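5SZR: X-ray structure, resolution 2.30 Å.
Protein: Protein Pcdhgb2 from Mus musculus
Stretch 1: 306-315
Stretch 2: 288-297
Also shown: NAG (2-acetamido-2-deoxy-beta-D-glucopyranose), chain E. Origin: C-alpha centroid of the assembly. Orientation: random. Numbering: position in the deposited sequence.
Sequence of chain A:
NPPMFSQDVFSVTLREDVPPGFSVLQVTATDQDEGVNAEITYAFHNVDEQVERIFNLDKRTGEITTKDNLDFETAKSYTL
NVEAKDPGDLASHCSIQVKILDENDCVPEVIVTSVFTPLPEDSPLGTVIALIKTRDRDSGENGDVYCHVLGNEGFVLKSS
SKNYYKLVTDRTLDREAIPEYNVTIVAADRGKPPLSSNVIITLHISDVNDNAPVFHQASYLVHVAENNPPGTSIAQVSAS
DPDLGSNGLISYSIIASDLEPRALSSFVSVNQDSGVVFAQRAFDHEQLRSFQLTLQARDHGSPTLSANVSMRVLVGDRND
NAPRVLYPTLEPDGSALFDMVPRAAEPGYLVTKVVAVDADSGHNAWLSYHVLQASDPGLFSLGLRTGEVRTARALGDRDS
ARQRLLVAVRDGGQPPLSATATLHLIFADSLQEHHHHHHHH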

ATOM      1  N   SER A 306      13.556  -8.520   0.405  1.00 57.51           N
ATOM      2  CA  SER A 306      13.261  -9.673   1.239  1.00 54.10           C
ATOM      3  C   SER A 306      13.275  -9.287   2.709  1.00 52.48           C
ATOM      4  O   SER A 306      13.842  -8.264   3.103  1.00 54.78           O
ATOM      5  CB  SER A 306      14.262 -10.800   0.997  1.00 56.16           C
ATOM      6  OG  SER A 306      15.532 -10.446   1.515  1.00 58.28           O
ATOM      7  N   ALA A 307      12.634 -10.128   3.518  1.00 50.68           N
ATOM      8  CA  ALA A 307      12.728 -10.047   4.968  1.00 50.11           C
ATOM      9  C   ALA A 307      12.879 -11.450   5.538  1.00 54.80           C
ATOM     10  O   ALA A 307      12.500 -12.448   4.915  1.00 51.77           O
ATOM     11  CB  ALA A 307      11.509  -9.358   5.590  1.00 44.50           C
ATOM     12  N   ASN A 308      13.435 -11.507   6.745  1.00 61.26           N
ATOM     13  CA  ASN A 308      13.678 -12.744   7.470  1.00 64.02           C
ATOM     14  C   ASN A 308      12.943 -12.711   8.798  1.00 61.24           C
ATOM     15  O   ASN A 308      12.900 -11.671   9.465  1.00 63.61           O
ATOM     16  CB  ASN A 308      15.159 -12.936   7.728  1.00 73.44           C
ATOM     17  CG  ASN A 308      15.937 -13.128   6.466  1.00 85.19           C
ATOM     18  OD1 ASN A 308      15.498 -13.834   5.557  1.00 80.92           O
ATOM     19  ND2 ASN A 308      17.096 -12.498   6.380  1.00103.40           N
ATOM     20  N   VAL A 309      12.378 -13.851   9.188  1.00 55.28           N
ATOM     21  CA  VAL A 309      11.642 -13.954  10.439  1.00 52.30           C
ATOM     22  C   VAL A 309      12.018 -15.268  11.108  1.00 53.77           C
ATOM     23  O   VAL A 309      12.275 -16.275  10.442  1.00 55.08           O
ATOM     24  CB  VAL A 309      10.114 -13.848  10.214  1.00 47.30           C
ATOM     25  CG1 VAL A 309       9.598 -15.042   9.424  1.00 46.23           C
ATOM     26  CG2 VAL A 309       9.379 -13.700  11.535  1.00 46.39           C
ATOM     27  N   SER A 310      12.072 -15.246  12.435  1.00 54.34           N
ATOM     28  CA  SER A 310      12.417 -16.426  13.214  1.00 57.67           C
ATOM     29  C   SER A 310      11.150 -17.141  13.663  1.00 54.80           C
ATOM     30  O   SER A 310      10.202 -16.505  14.140  1.00 52.60           O
ATOM     31  CB  SER A 310      13.269 -16.055  14.429  1.00 63.57           C
ATOM     32  OG  SER A 310      13.554 -17.204  15.214  1.00 71.95           O
ATOM     33  N   MET A 311      11.134 -18.460  13.510  1.00 54.73           N
ATOM     34  CA  MET A 311      10.055 -19.294  14.017  1.00 52.91           C
ATOM     35  C   MET A 311      10.630 -20.335  14.965  1.00 54.02           C
ATOM     36  O   MET A 311      11.624 -20.992  14.640  1.00 54.48           O
ATOM     37  CB  MET A 311       9.293 -19.983  12.885  1.00 50.31           C
ATOM     38  CG  MET A 311       8.263 -20.979  13.377  1.00 49.68           C
ATOM     39  SD  MET A 311       7.388 -21.821  12.054  1.00 48.62           S
ATOM     40  CE  MET A 311       6.185 -20.576  11.593  1.00 45.50           C
ATOM     41  N   ARG A 312      10.011 -20.477  16.132  1.00 55.40           N
ATOM     42  CA  ARG A 312      10.331 -21.549  17.062  1.00 57.82           C
ATOM     43  C   ARG A 312       9.142 -22.497  17.158  1.00 53.94           C
ATOM     44  O   ARG A 312       7.995 -22.056  17.283  1.00 54.94           O
ATOM     45  CB  ARG A 312      10.694 -21.004  18.445  1.00 63.27           C
ATOM     46  CG  ARG A 312      10.969 -22.100  19.461  1.00 69.05           C
ATOM     47  CD  ARG A 312      11.448 -21.545  20.792  1.00 75.21           C
ATOM     48  NE  ARG A 312      12.840 -21.104  20.748  1.00 79.41           N
ATOM     49  CZ  ARG A 312      13.884 -21.912  20.905  1.00 83.90           C
ATOM     50  NH1 ARG A 312      13.698 -23.211  21.112  1.00 85.76           N
ATOM     51  NH2 ARG A 312      15.115 -21.425  20.858  1.00 85.87           N
ATOM     52  N   VAL A 313       9.420 -23.793  17.088  1.00 49.57           N
ATOM     53  CA  VAL A 313       8.390 -24.823  17.106  1.00 49.28           C
ATOM     54  C   VAL A 313       8.564 -25.638  18.382  1.00 48.58           C
ATOM     55  O   VAL A 313       9.632 -26.218  18.615  1.00 49.21           O
ATOM     56  CB  VAL A 313       8.468 -25.714  15.856  1.00 50.86           C
ATOM     57  CG1 VAL A 313       7.414 -26.808  15.911  1.00 51.68           C
ATOM     58  CG2 VAL A 313       8.302 -24.860  14.598  1.00 50.33           C
ATOM     59  N   LEU A 314       7.525 -25.668  19.214  1.00 47.21           N
ATOM     60  CA  LEU A 314       7.538 -26.414  20.466  1.00 50.93           C
ATOM     61  C   LEU A 314       6.755 -27.707  20.280  1.00 51.66           C
ATOM     62  O   LEU A 314       5.548 -27.678  20.015  1.00 54.09           O
ATOM     63  CB  LEU A 314       6.951 -25.584  21.608  1.00 54.24           C
ATOM     64  CG  LEU A 314       7.860 -24.460  22.111  1.00 56.61           C
ATOM     65  CD1 LEU A 314       7.117 -23.526  23.055  1.00 57.74           C
ATOM     66  CD2 LEU A 314       9.083 -25.059  22.792  1.00 57.02           C
ATOM     67  N   VAL A 315       7.446 -28.833  20.402  1.00 49.37           N
ATOM     68  CA  VAL A 315       6.818 -30.143  20.270  1.00 51.08           C
ATOM     69  C   VAL A 315       6.119 -30.472  21.584  1.00 53.98           C
ATOM     70  O   VAL A 315       6.757 -30.531  22.641  1.00 55.27           O
ATOM     71  CB  VAL A 315       7.855 -31.213  19.905  1.00 53.16           C
ATOM     72  CG1 VAL A 315       7.205 -32.584  19.829  1.00 50.56           C
ATOM     73  CG2 VAL A 315       8.531 -30.855  18.588  1.00 48.92           C
TER
HETATM   74  C1  NAG E   1      17.771 -12.773   5.150  1.00 72.65           C
HETATM   75  C2  NAG E   1      18.442 -11.648   4.378  1.00 78.34           C
HETATM   76  C3  NAG E   1      18.955 -12.185   3.043  1.00 85.26           C
HETATM   77  C4  NAG E   1      19.828 -13.418   3.264  1.00 88.81           C
HETATM   78  C5  NAG E   1      19.118 -14.431   4.168  1.00 89.72           C
HETATM   79  C6  NAG E   1      19.982 -15.601   4.580  1.00 97.57           C
HETATM   80  C7  NAG E   1      17.505  -9.463   4.977  1.00 76.15           C
HETATM   81  C8  NAG E   1      16.509  -8.400   4.626  1.00 78.29           C
HETATM   82  N2  NAG E   1      17.533 -10.531   4.173  1.00 75.82           N
HETATM   83  O3  NAG E   1      19.680 -11.173   2.353  1.00 87.67           O
HETATM   84  O4  NAG E   1      20.115 -14.037   2.014  1.00 91.12           O
HETATM   85  O5  NAG E   1      18.697 -13.796   5.382  1.00 82.21           O
HETATM   86  O6  NAG E   1      21.161 -15.687   3.794  1.00104.40           O
HETATM   87  O7  NAG E   1      18.253  -9.357   5.942  1.00 75.10           O
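Stretch 2 288-297: LRSFQLTLQA

Stretch 2 lies alongside stretch 1 as its antiparallel neighbor in a β-sheet. Residues 290–297 are extended and run at 155° to the 306–315 strand, the axes approaching to 4.6 Å, while Leu288 and Arg289 lead into the strand as loop or turn. The register pairs Ala297 with Ala307, Leu295 with Val309, Leu293 with Met311 and Phe291 with Val313 as hydrogen-bonded pairs. In the Met311-Leu293 pair Met311 N donates to Leu293 O at 2.6 Å almost linearly, whereas the return bond from Leu293 N to Met311 O, at 2.7 Å, is bent and weak. Beyond the last pair, Val315 N reaches Arg289 O at 2.8 Å, extending the ladder into the loop.

The hydrogen-bonded pairs direct their side chains to one face of the sheet, which is apolar. Phe291 adopts a p rotamer with chi2 of 95°, which brings its ring back over the neighboring strand: Val313 CB packs on the ring face, 3.6 Å from Phe291 CZ, in a CH-π contact, and Val315 CG2 lies at the ring edge, 4.4 Å from Phe291 CE2. The end of the Leu295 side chain (chi1 m, chi2 off-well at 93°) likewise comes nearer stretch 1, placing its CD1 3.6 Å from Met311 CB. Met311 is t at chi1 and chi2 and turns to m at chi3; its SD lies 4.1 Å from CD2 of Leu293, which has a t, p conformation. Val309, in the p rotamer, sets CG1 4.1 Å from Leu295 CB.

The alternate residues occupy the other, more polar face. Ser290, with chi1 t, directs OG back to stretch 1, where it donates to Val313 O at 3.2 Å and accepts from Arg312 NH1 at 2.9 Å. Arg312 is extended through chi2 and then turns at chi3 (m), so that its guanidinium meets Ser290 OG at its edge while Gln292 CG lies over one face. Gln292 has an off-well chi1 of -107°, and its CD lies 3.0 Å from Arg312 NH2. Thr294, in the m rotamer, faces Ser310 across a CA-CA distance of 4.6 Å.

Toward the end of stretch 2, Gln296 extends with chi1 and chi2 both t beside Asn308, whose m rotamer carries the glycan: Asn308 ND2 is bonded to NAG C1 at 1.4 Å. The acetamido group of the sugar returns to stretch 1, where NAG N2 donates a weak hydrogen bond to Ser306 OG at 3.3 Å. Ser306 has the p rotamer.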

ATOM      1  N   LEU A 288      12.946 -34.869  20.661  1.00 63.71           N
ATOM      2  CA  LEU A 288      13.234 -33.451  20.491  1.00 63.63           C
ATOM      3  C   LEU A 288      12.051 -32.624  20.966  1.00 60.77           C
ATOM      4  O   LEU A 288      10.925 -32.814  20.497  1.00 59.84           O
ATOM      5  CB  LEU A 288      13.550 -33.129  19.025  1.00 64.13           C
ATOM      6  CG  LEU A 288      13.957 -31.695  18.683  1.00 62.97           C
ATOM      7  CD1 LEU A 288      15.211 -31.286  19.449  1.00 64.72           C
ATOM      8  CD2 LEU A 288      14.175 -31.579  17.187  1.00 61.08           C
ATOM      9  N   ARG A 289      12.314 -31.702  21.889  1.00 60.16           N
ATOM     10  CA  ARG A 289      11.265 -30.870  22.458  1.00 60.13           C
ATOM     11  C   ARG A 289      11.025 -29.590  21.674  1.00 58.75           C
ATOM     12  O   ARG A 289       9.919 -29.041  21.740  1.00 56.15           O
ATOM     13  CB  ARG A 289      11.603 -30.524  23.915  1.00 65.45           C
ATOM     14  CG  ARG A 289      11.608 -31.734  24.847  1.00 71.30           C
ATOM     15  CD  ARG A 289      12.642 -31.585  25.952  1.00 77.27           C
ATOM     16  NE  ARG A 289      12.140 -30.851  27.109  1.00 79.68           N
ATOM     17  CZ  ARG A 289      11.936 -31.393  28.306  1.00 81.93           C
ATOM     18  NH1 ARG A 289      12.194 -32.677  28.507  1.00 84.21           N
ATOM     19  NH2 ARG A 289      11.480 -30.652  29.305  1.00 83.57           N
ATOM     20  N   SER A 290      12.016 -29.116  20.918  1.00 58.23           N
ATOM     21  CA  SER A 290      11.919 -27.810  20.283  1.00 54.87           C
ATOM     22  C   SER A 290      12.983 -27.691  19.199  1.00 55.87           C
ATOM     23  O   SER A 290      14.057 -28.291  19.298  1.00 55.35           O
ATOM     24  CB  SER A 290      12.080 -26.691  21.318  1.00 56.52           C
ATOM     25  OG  SER A 290      11.923 -25.419  20.725  1.00 63.46           O
ATOM     26  N   PHE A 291      12.676 -26.904  18.166  1.00 57.39           N
ATOM     27  CA  PHE A 291      13.671 -26.557  17.160  1.00 59.16           C
ATOM     28  C   PHE A 291      13.374 -25.172  16.605  1.00 62.87           C
ATOM     29  O   PHE A 291      12.243 -24.679  16.665  1.00 61.11           O
ATOM     30  CB  PHE A 291      13.746 -27.597  16.030  1.00 57.09           C
ATOM     31  CG  PHE A 291      12.453 -27.815  15.300  1.00 54.38           C
ATOM     32  CD1 PHE A 291      12.179 -27.130  14.130  1.00 55.16           C
ATOM     33  CD2 PHE A 291      11.523 -28.728  15.768  1.00 53.69           C
ATOM     34  CE1 PHE A 291      10.989 -27.335  13.450  1.00 55.68           C
ATOM     35  CE2 PHE A 291      10.333 -28.942  15.093  1.00 53.19           C
ATOM     36  CZ  PHE A 291      10.067 -28.247  13.933  1.00 55.38           C
ATOM     37  N   GLN A 292      14.414 -24.544  16.063  1.00 66.50           N
ATOM     38  CA  GLN A 292      14.338 -23.180  15.568  1.00 65.57           C
ATOM     39  C   GLN A 292      14.438 -23.150  14.049  1.00 61.84           C
ATOM     40  O   GLN A 292      15.055 -24.017  13.426  1.00 61.70           O
ATOM     41  CB  GLN A 292      15.438 -22.315  16.183  1.00 72.45           C
ATOM     42  CG  GLN A 292      14.915 -21.328  17.209  1.00 78.00           C
ATOM     43  CD  GLN A 292      16.014 -20.720  18.055  1.00 83.97           C
ATOM     44  OE1 GLN A 292      17.044 -21.349  18.312  1.00 86.63           O
ATOM     45  NE2 GLN A 292      15.797 -19.489  18.506  1.00 84.84           N
ATOM     46  N   LEU A 293      13.839 -22.116  13.466  1.00 60.77           N
ATOM     47  CA  LEU A 293      13.614 -22.042  12.033  1.00 59.89           C
ATOM     48  C   LEU A 293      13.652 -20.581  11.608  1.00 59.97           C
ATOM     49  O   LEU A 293      13.108 -19.718  12.302  1.00 60.32           O
ATOM     50  CB  LEU A 293      12.260 -22.671  11.684  1.00 59.45           C
ATOM     51  CG  LEU A 293      11.984 -23.169  10.273  1.00 60.12           C
ATOM     52  CD1 LEU A 293      12.894 -24.343   9.961  1.00 63.36           C
ATOM     53  CD2 LEU A 293      10.518 -23.561  10.152  1.00 57.24           C
ATOM     54  N   THR A 294      14.288 -20.304  10.470  1.00 59.53           N
ATOM     55  CA  THR A 294      14.316 -18.955   9.905  1.00 58.33           C
ATOM     56  C   THR A 294      13.695 -18.984   8.514  1.00 56.26           C
ATOM     57  O   THR A 294      14.240 -19.610   7.598  1.00 57.93           O
ATOM     58  CB  THR A 294      15.738 -18.397   9.848  1.00 59.04           C
ATOM     59  OG1 THR A 294      16.206 -18.149  11.179  1.00 58.89           O
ATOM     60  CG2 THR A 294      15.752 -17.088   9.067  1.00 57.54           C
ATOM     61  N   LEU A 295      12.566 -18.303   8.357  1.00 52.34           N
ATOM     62  CA  LEU A 295      11.878 -18.205   7.079  1.00 51.05           C
ATOM     63  C   LEU A 295      12.164 -16.855   6.430  1.00 52.30           C
ATOM     64  O   LEU A 295      12.572 -15.894   7.089  1.00 53.90           O
ATOM     65  CB  LEU A 295      10.369 -18.397   7.253  1.00 48.00           C
ATOM     66  CG  LEU A 295       9.927 -19.723   7.874  1.00 48.59           C
ATOM     67  CD1 LEU A 295       9.774 -19.587   9.382  1.00 47.95           C
ATOM     68  CD2 LEU A 295       8.639 -20.231   7.241  1.00 47.18           C
ATOM     69  N   GLN A 296      11.950 -16.794   5.116  1.00 50.47           N
ATOM     70  CA  GLN A 296      12.219 -15.591   4.342  1.00 51.31           C
ATOM     71  C   GLN A 296      11.051 -15.297   3.414  1.00 51.60           C
ATOM     72  O   GLN A 296      10.527 -16.207   2.762  1.00 53.41           O
ATOM     73  CB  GLN A 296      13.508 -15.723   3.527  1.00 51.50           C
ATOM     74  CG  GLN A 296      13.738 -14.547   2.585  1.00 49.45           C
ATOM     75  CD  GLN A 296      15.025 -14.661   1.800  1.00 50.88           C
ATOM     76  OE1 GLN A 296      16.074 -14.191   2.238  1.00 53.46           O
ATOM     77  NE2 GLN A 296      14.954 -15.285   0.628  1.00 50.82           N
ATOM     78  N   ALA A 297      10.646 -14.030   3.367  1.00 48.69           N
ATOM     79  CA  ALA A 297       9.678 -13.532   2.398  1.00 49.53           C
ATOM     80  C   ALA A 297      10.410 -12.695   1.363  1.00 48.71           C
ATOM     81  O   ALA A 297      11.179 -11.797   1.718  1.00 45.10           O
ATOM     82  CB  ALA A 297       8.589 -12.695   3.071  1.00 49.82           C
TER